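Local coordinates for flagellar pocket-related cytoskeletal protein (Trypanosoma brucei, PDB 6SJQ) that belongs to the trypanosome flagellar pocket collar cytoskeleton as BILBO1 and probably binds partner proteins through this N-terminal ubiquitin-fold domain, at residues A11-F15 and N16-N20; P29-S32 and E33-S37; S43-I46 and S47-P51; M66-E69 and E70-K73. All blocks are in the same frame, centred on the assembly; numbering follows the deposited sequence.

Contact 1. Residues A11-F15 and N16-N20; sequences AADIF and NNKVN
Lys-18 bends over to meet Asp-13 on one face of a tight beta hairpin, and the two side chains lie across each other at a slant. Lys-18 CG lies 3.2 Å from Asp-13 OD1, and the chain then folds at chi2 (-82°) and again near its end, which drops NZ onto the carboxylate. Lys-18 NZ stands 2.8 Å from Asp-13 OD2, on the syn side of that oxygen, and makes a second, weak bond to OD1. The acid is buried, the lysine partly exposed: Tyr-90 and Ser-102 add their hydroxyls to OD2 and OD1, while the carbonyl of Ser-102 takes another bond from NZ. With so many donors around it, the carboxylate is probably held ionised.

The other face carries Ile-14 and Val-19. In the conformer described, Val-19 CG2 is 3.7 Å from Ile-14 CG1, a contact that need not hold in the second conformer. Ala-12 and Val-19 form a hydrogen-bonded antiparallel pair, the bond from Val-19 N to Ala-12 O measuring 2.9 Å and almost straight at 176°. Beyond it a type I' turn runs from Ile-14 to Asn-17, with Phe-15 and Asn-16 at its corners. A water gives a 2.6 Å bond to Ile-14 O and a weak one to Asn-17 OD1.

The hairpin joins strands 6-14 and 17-25, the first two of the ubiquitin fold. Ala-12 and Val-19 pack against Phe-42 of helix 31-49, while Ala-11 pairs through its backbone with strand 87-92.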
loop_
_atom_site.group_PDB
_atom_site.type_symbol
_atom_site.label_atom_id
_atom_site.label_comp_id
_atom_site.label_asym_id
_atom_site.label_seq_id
_atom_site.Cartn_x
_atom_site.Cartn_y
_atom_site.Cartn_z
ATOM N N ALA A 11 0.223 -1.871 3.033
ATOM C CA ALA A 11 0.609 -3.179 2.553
ATOM C C ALA A 11 -0.144 -3.554 1.283
ATOM O O ALA A 11 -1.253 -3.068 1.021
ATOM C CB ALA A 11 0.377 -4.240 3.647
ATOM N N ALA A 12 0.488 -4.418 0.484
ATOM C CA ALA A 12 -0.140 -4.976 -0.712
ATOM C C ALA A 12 0.557 -6.273 -1.103
ATOM O O ALA A 12 1.670 -6.555 -0.643
ATOM C CB ALA A 12 -0.086 -3.976 -1.881
ATOM N N ASP A 13 -0.096 -7.050 -1.960
ATOM C CA ASP A 13 0.560 -8.225 -2.521
ATOM C C ASP A 13 1.180 -7.910 -3.868
ATOM O O ASP A 13 0.475 -7.592 -4.823
ATOM C CB ASP A 13 -0.409 -9.403 -2.604
ATOM C CG ASP A 13 -0.644 -10.031 -1.246
ATOM O OD1 ASP A 13 0.304 -10.638 -0.710
ATOM O OD2 ASP A 13 -1.758 -9.894 -0.693
ATOM N N ILE A 14 2.509 -7.983 -3.931
ATOM C CA ILE A 14 3.229 -7.701 -5.175
ATOM C C ILE A 14 4.044 -8.928 -5.617
ATOM O O ILE A 14 4.961 -9.364 -4.918
ATOM C CB ILE A 14 4.169 -6.482 -5.013
ATOM C CG1 ILE A 14 3.427 -5.267 -4.402
ATOM C CG2 ILE A 14 4.847 -6.148 -6.337
ATOM C CD1 ILE A 14 2.436 -4.548 -5.317
ATOM N N PHE A 15 3.710 -9.465 -6.783
ATOM C CA PHE A 15 4.308 -10.720 -7.288
ATOM C C PHE A 15 4.414 -11.822 -6.246
ATOM O O PHE A 15 5.489 -12.386 -6.061
ATOM C CB PHE A 15 5.709 -10.474 -7.853
ATOM C CG PHE A 15 5.731 -9.558 -9.024
ATOM C CD1 PHE A 15 5.106 -9.913 -10.206
ATOM C CD2 PHE A 15 6.394 -8.349 -8.953
ATOM C CE1 PHE A 15 5.123 -9.063 -11.305
ATOM C CE2 PHE A 15 6.434 -7.491 -10.053
ATOM C CZ PHE A 15 5.793 -7.845 -11.230
ATOM N N ASN A 16 3.322 -12.113 -5.554
ATOM C CA ASN A 16 3.343 -13.189 -4.550
ATOM C C ASN A 16 4.249 -12.957 -3.328
ATOM O O ASN A 16 4.649 -13.912 -2.661
ATOM C CB ASN A 16 3.683 -14.545 -5.197
ATOM C CG ASN A 16 2.503 -15.171 -5.914
ATOM O OD1 ASN A 16 1.372 -15.148 -5.422
ATOM N ND2 ASN A 16 2.766 -15.755 -7.081
ATOM N N ASN A 17 4.584 -11.701 -3.044
ATOM C CA ASN A 17 5.168 -11.355 -1.746
ATOM C C ASN A 17 4.300 -10.284 -1.115
ATOM O O ASN A 17 3.811 -9.406 -1.815
ATOM C CB ASN A 17 6.593 -10.828 -1.905
ATOM C CG ASN A 17 7.549 -11.878 -2.433
ATOM O OD1 ASN A 17 8.024 -11.789 -3.566
ATOM N ND2 ASN A 17 7.832 -12.885 -1.613
ATOM N N LYS A 18 4.102 -10.351 0.200
ATOM C CA LYS A 18 3.419 -9.277 0.914
ATOM C C LYS A 18 4.434 -8.190 1.208
ATOM O O LYS A 18 5.476 -8.452 1.806
ATOM C CB LYS A 18 2.895 -9.788 2.252
ATOM C CG LYS A 18 1.468 -10.235 2.244
ATOM C CD LYS A 18 0.518 -9.067 2.395
ATOM C CE LYS A 18 -0.871 -9.615 2.622
ATOM N NZ LYS A 18 -1.064 -10.880 1.851
ATOM N N VAL A 19 4.151 -6.967 0.781
ATOM C CA VAL A 19 5.077 -5.877 1.065
ATOM C C VAL A 19 4.378 -4.908 1.995
ATOM O O VAL A 19 3.152 -4.833 2.029
ATOM C CB VAL A 19 5.571 -5.160 -0.207
ATOM C CG1 VAL A 19 6.258 -6.153 -1.155
ATOM C CG2 VAL A 19 4.429 -4.466 -0.907
ATOM N N ASN A 20 5.154 -4.205 2.814
ATOM C CA ASN A 20 4.579 -3.248 3.754
ATOM C C ASN A 20 5.495 -2.050 3.798
ATOM O O ASN A 20 6.673 -2.184 4.155
ATOM C CB ASN A 20 4.466 -3.846 5.155
ATOM C CG ASN A 20 3.572 -3.023 6.067
ATOM O OD1 ASN A 20 2.741 -2.252 5.588
ATOM N ND2 ASN A 20 3.713 -3.207 7.392
HETATM O O HOH W 1 7.447 -8.734 -5.096
#

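Contact 2. Residues P29-S32 and E33-S37; sequences PSIS and ELTRS
Ser-30 and Glu-33 hold each other in a capping box at the start of helix 31-49. Ser-30 is the N-cap: its OG accepts from Glu-33 N at 3.1 Å, because chi1 of 65° turns the hydroxyl in between the serine's N and carbonyl carbon, facing the first turn. Glu-33 answers with its carboxylate. CG lies anti to the backbone N (chi1 176°) and the rest of the chain runs out extended, which brings Glu-33 OE1 back to Ser-30 N at 3.2 Å, met on the anti side and well out of the carboxylate plane. The negative group thus sits by the N-terminal end of the helix, where the helix dipole would be expected to favour it.

Pro-29 backs this arrangement, its CB resting 3.4 Å from Glu-33 OE1 and its CG touching Leu-34 CB more loosely. One residue on, Leu-34 N donates to Ser-30 O at 2.8 Å, opening the regular helical ladder. Ile-31 O is gripped twice by a single residue: Thr-35 OG1 reaches it at 2.7 Å and Thr-35 N at 2.8 Å, from opposite faces of the carbonyl plane. That double hold ties down the threonine hydroxyl and fixes the rotation about its CA-CB bond.

Farther out, Glu-80 accepts from Ile-31 N, another acceptor at the helix start. Leu-34 packs on Phe-25 of strand 17-25 and on Ile-64 of strand 63-68, which Thr-35 also touches, seating the first turns of the helix against the sheet.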
loop_
_atom_site.group_PDB
_atom_site.type_symbol
_atom_site.label_atom_id
_atom_site.label_comp_id
_atom_site.label_asym_id
_atom_site.label_seq_id
_atom_site.Cartn_x
_atom_site.Cartn_y
_atom_site.Cartn_z
ATOM N N PRO A 29 -3.034 12.503 6.137
ATOM C CA PRO A 29 -3.330 12.770 4.727
ATOM C C PRO A 29 -4.801 12.599 4.382
ATOM O O PRO A 29 -5.544 11.914 5.087
ATOM C CB PRO A 29 -2.505 11.709 3.990
ATOM C CG PRO A 29 -2.467 10.534 4.981
ATOM C CD PRO A 29 -2.410 11.178 6.354
ATOM N N SER A 30 -5.224 13.217 3.285
ATOM C CA SER A 30 -6.525 12.890 2.708
ATOM C C SER A 30 -6.453 11.527 2.043
ATOM O O SER A 30 -5.359 11.043 1.713
ATOM C CB SER A 30 -6.976 13.955 1.704
ATOM O OG SER A 30 -6.114 14.002 0.572
ATOM N N ILE A 31 -7.606 10.892 1.852
ATOM C CA ILE A 31 -7.628 9.606 1.169
ATOM C C ILE A 31 -7.029 9.716 -0.245
ATOM O O ILE A 31 -6.293 8.839 -0.675
ATOM C CB ILE A 31 -9.051 9.009 1.108
ATOM C CG1 ILE A 31 -9.488 8.534 2.512
ATOM C CG2 ILE A 31 -9.092 7.849 0.111
ATOM C CD1 ILE A 31 -10.975 8.222 2.590
ATOM N N SER A 32 -7.318 10.809 -0.958
ATOM C CA SER A 32 -6.730 11.018 -2.287
ATOM C C SER A 32 -5.213 11.130 -2.230
ATOM O O SER A 32 -4.524 10.573 -3.092
ATOM C CB SER A 32 -7.311 12.289 -2.933
ATOM O OG SER A 32 -8.718 12.158 -3.089
ATOM N N GLU A 33 -4.703 11.868 -1.248
ATOM C CA GLU A 33 -3.270 12.060 -1.046
ATOM C C GLU A 33 -2.582 10.730 -0.710
ATOM O O GLU A 33 -1.542 10.386 -1.293
ATOM C CB GLU A 33 -3.063 13.063 0.092
ATOM C CG GLU A 33 -1.605 13.319 0.497
ATOM C CD GLU A 33 -1.521 14.233 1.708
ATOM O OE1 GLU A 33 -2.601 14.610 2.220
ATOM O OE2 GLU A 33 -0.399 14.565 2.174
ATOM N N LEU A 34 -3.177 10.002 0.230
ATOM C CA LEU A 34 -2.706 8.676 0.637
ATOM C C LEU A 34 -2.694 7.735 -0.565
ATOM O O LEU A 34 -1.717 7.007 -0.794
ATOM C CB LEU A 34 -3.615 8.132 1.767
ATOM C CG LEU A 34 -3.384 6.738 2.372
ATOM C CD1 LEU A 34 -3.968 5.612 1.536
ATOM C CD2 LEU A 34 -1.901 6.527 2.604
ATOM N N THR A 35 -3.764 7.767 -1.352
ATOM C CA THR A 35 -3.888 6.840 -2.472
ATOM C C THR A 35 -2.799 7.107 -3.513
ATOM O O THR A 35 -2.166 6.168 -4.033
ATOM C CB THR A 35 -5.270 6.936 -3.138
ATOM O OG1 THR A 35 -6.277 6.583 -2.195
ATOM C CG2 THR A 35 -5.358 5.952 -4.301
ATOM N N ARG A 36 -2.558 8.388 -3.802
ATOM C CA ARG A 36 -1.528 8.761 -4.765
ATOM C C ARG A 36 -0.142 8.340 -4.270
ATOM O O ARG A 36 0.675 7.821 -5.054
ATOM C CB ARG A 36 -1.550 10.263 -5.047
ATOM C CG ARG A 36 -0.571 10.652 -6.150
ATOM C CD ARG A 36 -0.357 12.157 -6.244
ATOM N NE ARG A 36 0.991 12.536 -5.822
ATOM C CZ ARG A 36 1.542 13.722 -6.060
ATOM N NH1 ARG A 36 0.863 14.651 -6.721
ATOM N NH2 ARG A 36 2.773 13.981 -5.639
ATOM N N SER A 37 0.115 8.550 -2.978
ATOM C CA SER A 37 1.391 8.170 -2.369
ATOM C C SER A 37 1.588 6.657 -2.423
ATOM O O SER A 37 2.658 6.169 -2.783
ATOM C CB SER A 37 1.458 8.648 -0.920
ATOM O OG SER A 37 2.736 8.375 -0.367
#

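Contact 3. Residues S43-I46 and S47-P51; sequences SNEI and SLRRP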
loop_
_atom_site.group_PDB
_atom_site.type_symbol
_atom_site.label_atom_id
_atom_site.label_comp_id
_atom_site.label_asym_id
_atom_site.label_seq_id
_atom_site.Cartn_x
_atom_site.Cartn_y
_atom_site.Cartn_z
ATOM N N SER A 43 3.977 1.176 -7.365
ATOM C CA SER A 43 4.355 1.151 -8.782
ATOM C C SER A 43 5.860 1.092 -8.850
ATOM O O SER A 43 6.412 0.369 -9.688
ATOM C CB SER A 43 3.840 2.358 -9.558
ATOM O OG SER A 43 2.429 2.308 -9.716
ATOM N N ASN A 44 6.528 1.821 -7.954
ATOM C CA ASN A 44 7.990 1.756 -7.884
ATOM C C ASN A 44 8.475 0.374 -7.497
ATOM O O ASN A 44 9.462 -0.114 -8.055
ATOM C CB ASN A 44 8.566 2.811 -6.945
ATOM C CG ASN A 44 8.489 4.203 -7.538
ATOM O OD1 ASN A 44 8.313 4.358 -8.757
ATOM N ND2 ASN A 44 8.618 5.227 -6.687
ATOM N N GLU A 45 7.776 -0.268 -6.558
ATOM C CA GLU A 45 8.107 -1.638 -6.167
ATOM C C GLU A 45 7.905 -2.614 -7.331
ATOM O O GLU A 45 8.774 -3.447 -7.591
ATOM C CB GLU A 45 7.298 -2.053 -4.924
ATOM C CG GLU A 45 7.591 -3.464 -4.418
ATOM C CD GLU A 45 8.894 -3.584 -3.660
ATOM O OE1 GLU A 45 9.646 -2.588 -3.552
ATOM O OE2 GLU A 45 9.174 -4.689 -3.149
ATOM N N ILE A 46 6.774 -2.520 -8.036
ATOM C CA ILE A 46 6.577 -3.328 -9.242
ATOM C C ILE A 46 7.717 -3.171 -10.254
ATOM O O ILE A 46 8.237 -4.179 -10.754
ATOM C CB ILE A 46 5.237 -3.025 -9.945
ATOM C CG1 ILE A 46 4.074 -3.519 -9.076
ATOM C CG2 ILE A 46 5.189 -3.667 -11.358
ATOM C CD1 ILE A 46 2.698 -3.009 -9.584
ATOM N N SER A 47 8.117 -1.931 -10.537
ATOM C CA SER A 47 9.178 -1.686 -11.521
ATOM C C SER A 47 10.483 -2.354 -11.106
ATOM O O SER A 47 11.184 -2.953 -11.948
ATOM C CB SER A 47 9.420 -0.191 -11.703
ATOM O OG SER A 47 9.984 0.042 -12.980
ATOM N N LEU A 48 10.804 -2.246 -9.824
ATOM C CA LEU A 48 12.014 -2.831 -9.258
ATOM C C LEU A 48 11.987 -4.358 -9.326
ATOM O O LEU A 48 12.995 -4.988 -9.672
ATOM C CB LEU A 48 12.133 -2.416 -7.790
ATOM C CG LEU A 48 13.266 -3.136 -7.066
ATOM C CD1 LEU A 48 14.617 -2.743 -7.662
ATOM C CD2 LEU A 48 13.214 -2.832 -5.601
ATOM N N ARG A 49 10.840 -4.948 -8.999
ATOM C CA ARG A 49 10.723 -6.415 -8.860
ATOM C C ARG A 49 10.367 -7.148 -10.160
ATOM O O ARG A 49 10.445 -8.380 -10.233
ATOM C CB ARG A 49 9.661 -6.778 -7.794
ATOM C CG ARG A 49 9.836 -6.156 -6.422
ATOM C CD ARG A 49 11.055 -6.680 -5.714
ATOM N NE ARG A 49 11.249 -6.013 -4.430
ATOM C CZ ARG A 49 12.346 -6.131 -3.677
ATOM N NH1 ARG A 49 13.355 -6.894 -4.085
ATOM N NH2 ARG A 49 12.432 -5.480 -2.518
ATOM N N ARG A 50 9.946 -6.399 -11.175
ATOM C CA ARG A 50 9.408 -6.982 -12.396
ATOM C C ARG A 50 10.363 -8.001 -12.992
ATOM O O ARG A 50 11.491 -7.659 -13.311
ATOM C CB ARG A 50 9.184 -5.894 -13.434
ATOM C CG ARG A 50 8.379 -6.347 -14.627
ATOM C CD ARG A 50 8.071 -5.178 -15.567
ATOM N NE ARG A 50 9.263 -4.410 -15.918
ATOM C CZ ARG A 50 10.140 -4.761 -16.857
ATOM N NH1 ARG A 50 9.978 -5.886 -17.544
ATOM N NH2 ARG A 50 11.190 -3.990 -17.101
ATOM N N PRO A 51 9.896 -9.243 -13.140
ATOM C CA PRO A 51 10.672 -10.308 -13.782
ATOM C C PRO A 51 10.853 -9.949 -15.262
ATOM O O PRO A 51 9.950 -9.330 -15.815
ATOM C CB PRO A 51 9.756 -11.529 -13.654
ATOM C CG PRO A 51 8.652 -11.145 -12.723
ATOM C CD PRO A 51 8.530 -9.669 -12.800
HETATM O O HOH W 2 11.203 -2.533 -1.294
#
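Glu-45 and Arg-49 form an i to i+4 salt bridge on the last turns of helix 31-49, the helix that packs across the sheet of this ubiquitin fold. The tight part is the arginine's NE, 2.8 Å from Glu-45 OE2 with an N-H...O angle of 165°. OE2 lies close to the guanidinium plane, yet NE comes to it from above the carboxylate plane, and the two flat groups stand 68° apart. Glu-45 reaches this position by a bend at chi2 (76°). Arg-49 chi1 puts its CG 3.1 Å from Glu-45 O, and the bend at chi2 then turns NE to the carboxylate. Leu-48 CD2 lies over the centre of one face of the guanidinium, 3.8 Å above its plane.

On the inner side the glutamate touches Val-19 and Phe-21 of strand 17-25 and Pro-113, so the acid is buried although Arg-49 is exposed. The outer side of the pair is looser: Arg-49 NH2 makes only a weak bond to OE2.

The backbone bonds also weaken toward the helix end. Arg-49 N still makes a sound bond to Glu-45 O at 2.9 Å, whereas Arg-50, the first residue to leave helical geometry, gives Ile-46 O a bent, weak bond. Its side chain leads away from the helix end, and NH1 donates to the carbonyl of Val-54. A water completes the pair: it donates to Glu-45 OE1 at 2.7 Å and weakly accepts from Arg-49 NH2.

Contact 4. Residues M66-E69 and E70-K73; sequences MYDE and ELNK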
loop_
_atom_site.group_PDB
_atom_site.type_symbol
_atom_site.label_atom_id
_atom_site.label_comp_id
_atom_site.label_asym_id
_atom_site.label_seq_id
_atom_site.Cartn_x
_atom_site.Cartn_y
_atom_site.Cartn_z
ATOM N N MET A 66 -8.478 -0.548 6.310
ATOM C CA MET A 66 -7.657 -0.204 7.462
ATOM C C MET A 66 -7.937 -1.228 8.545
ATOM O O MET A 66 -9.089 -1.617 8.752
ATOM C CB MET A 66 -8.059 1.187 7.993
ATOM C CG MET A 66 -7.248 1.668 9.242
ATOM S SD MET A 66 -7.789 3.308 9.914
ATOM C CE MET A 66 -9.346 2.839 10.636
ATOM N N TYR A 67 -6.904 -1.687 9.240
ATOM C CA TYR A 67 -7.190 -2.525 10.395
ATOM C C TYR A 67 -7.504 -1.595 11.560
ATOM O O TYR A 67 -6.641 -0.824 12.011
ATOM C CB TYR A 67 -6.038 -3.466 10.728
ATOM C CG TYR A 67 -6.397 -4.313 11.918
ATOM C CD1 TYR A 67 -7.265 -5.385 11.776
ATOM C CD2 TYR A 67 -5.913 -4.013 13.180
ATOM C CE1 TYR A 67 -7.631 -6.142 12.852
ATOM C CE2 TYR A 67 -6.261 -4.779 14.269
ATOM C CZ TYR A 67 -7.125 -5.844 14.088
ATOM O OH TYR A 67 -7.511 -6.626 15.146
ATOM N N ASP A 68 -8.747 -1.659 12.032
ATOM C CA ASP A 68 -9.222 -0.779 13.101
ATOM C C ASP A 68 -9.042 -1.485 14.446
ATOM O O ASP A 68 -9.754 -2.446 14.744
ATOM C CB ASP A 68 -10.704 -0.431 12.862
ATOM C CG ASP A 68 -11.185 0.717 13.743
ATOM O OD1 ASP A 68 -10.792 0.773 14.928
ATOM O OD2 ASP A 68 -11.931 1.588 13.244
ATOM N N GLU A 69 -8.111 -1.006 15.267
ATOM C CA GLU A 69 -7.865 -1.644 16.550
ATOM C C GLU A 69 -9.023 -1.433 17.504
ATOM O O GLU A 69 -9.235 -2.258 18.382
ATOM C CB GLU A 69 -6.572 -1.136 17.187
ATOM C CG GLU A 69 -5.305 -1.546 16.484
ATOM C CD GLU A 69 -4.074 -1.128 17.285
ATOM O OE1 GLU A 69 -4.233 -0.735 18.461
ATOM O OE2 GLU A 69 -2.955 -1.203 16.748
ATOM N N GLU A 70 -9.769 -0.339 17.350
ATOM C CA GLU A 70 -10.958 -0.116 18.202
ATOM C C GLU A 70 -12.043 -1.174 17.986
ATOM O O GLU A 70 -12.677 -1.620 18.940
ATOM C CB GLU A 70 -11.564 1.282 17.981
ATOM C CG GLU A 70 -10.791 2.407 18.625
ATOM C CD GLU A 70 -10.908 2.387 20.133
ATOM O OE1 GLU A 70 -11.879 1.788 20.656
ATOM O OE2 GLU A 70 -10.030 2.978 20.797
ATOM N N LEU A 71 -12.251 -1.573 16.735
ATOM C CA LEU A 71 -13.241 -2.589 16.395
ATOM C C LEU A 71 -12.606 -3.975 16.240
ATOM O O LEU A 71 -13.307 -4.968 16.023
ATOM C CB LEU A 71 -13.924 -2.211 15.073
ATOM C CG LEU A 71 -14.490 -0.796 15.065
ATOM C CD1 LEU A 71 -14.675 -0.310 13.633
ATOM C CD2 LEU A 71 -15.808 -0.760 15.823
ATOM N N ASN A 72 -11.282 -4.035 16.381
ATOM C CA ASN A 72 -10.497 -5.233 16.050
ATOM C C ASN A 72 -10.967 -5.970 14.790
ATOM O O ASN A 72 -11.235 -7.173 14.807
ATOM C CB ASN A 72 -10.317 -6.185 17.253
ATOM C CG ASN A 72 -11.625 -6.536 17.939
ATOM O OD1 ASN A 72 -11.996 -5.932 18.954
ATOM N ND2 ASN A 72 -12.325 -7.525 17.397
ATOM N N LYS A 73 -11.064 -5.227 13.689
ATOM C CA LYS A 73 -11.368 -5.821 12.398
ATOM C C LYS A 73 -10.927 -4.888 11.287
ATOM O O LYS A 73 -10.692 -3.692 11.508
ATOM C CB LYS A 73 -12.862 -6.116 12.258
ATOM C CG LYS A 73 -13.749 -4.893 12.396
ATOM C CD LYS A 73 -15.216 -5.241 12.119
ATOM C CE LYS A 73 -16.127 -4.064 12.445
ATOM N NZ LYS A 73 -17.575 -4.387 12.284
HETATM O O HOH W 3 -10.697 -3.688 20.192
#
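Asp-68 folds its side chain over the turn that follows it, and Leu-71 and Glu-70 meet it there. Its CB starts 3.5 Å from Lys-73 O. Asp-68 CG, anti to the backbone N (chi1 -167°), comes against Leu-71 CD1 at 3.6 Å. The carboxylate then splits its work: OD2 lies against Leu-71 CD1, while Asp-68 OD1 turns to the backbone of the turn, 2.9 Å from Glu-70 N and 3.3 Å from Leu-71 N, in two bonds that are both weak.

The main chain closes beneath it. Asp-68 N donates to Lys-73 O at 2.9 Å, and Lys-73 N returns a longer bond to Asp-68 O. Because Asn-72 and Lys-73 both face Asp-68, the hairpin between strands 63-68 and 73-76 contains a G1 beta bulge, with Asn-72 at positive phi (39°). Tyr-67 lies along the neighbouring part of the turn: its OH is 3.4 Å from Asn-72 CA, and its ring meets Trp-74 edge-to-face. A water 2.7 Å from Glu-69 O also lies near Asn-72 OD1.

The loop is mostly exposed, and its side-chain bonds are weak. One carboxylate oxygen shared by two successive N-H groups offers them an acceptor at the point where the chain reverses, and those donors would probably favour the charged form of Asp-68, though both bonds are weak and the nearby carboxylate of Glu-70 would work against it.

Contacts 1 and 4 are hairpins of one mixed sheet, contact 1 at strands 6-14 and 17-25 and contact 4 at strands 63-68 and 73-76, their centres about 21 Å apart. Contacts 2 and 3 mark the start and the end of helix 31-49, about 21 Å between centres. Only contacts 1 and 3 touch: Phe-15 CZ packs on Pro-51 CD at 3.6 Å, and Phe-15 CD2 on Arg-49 CB at 3.8 Å, so the hairpin tip lies against the helix end. Contacts 3 and 4, with centres about 30 Å apart, lie on opposite sides of the chain's centre, as do contacts 1 and 2.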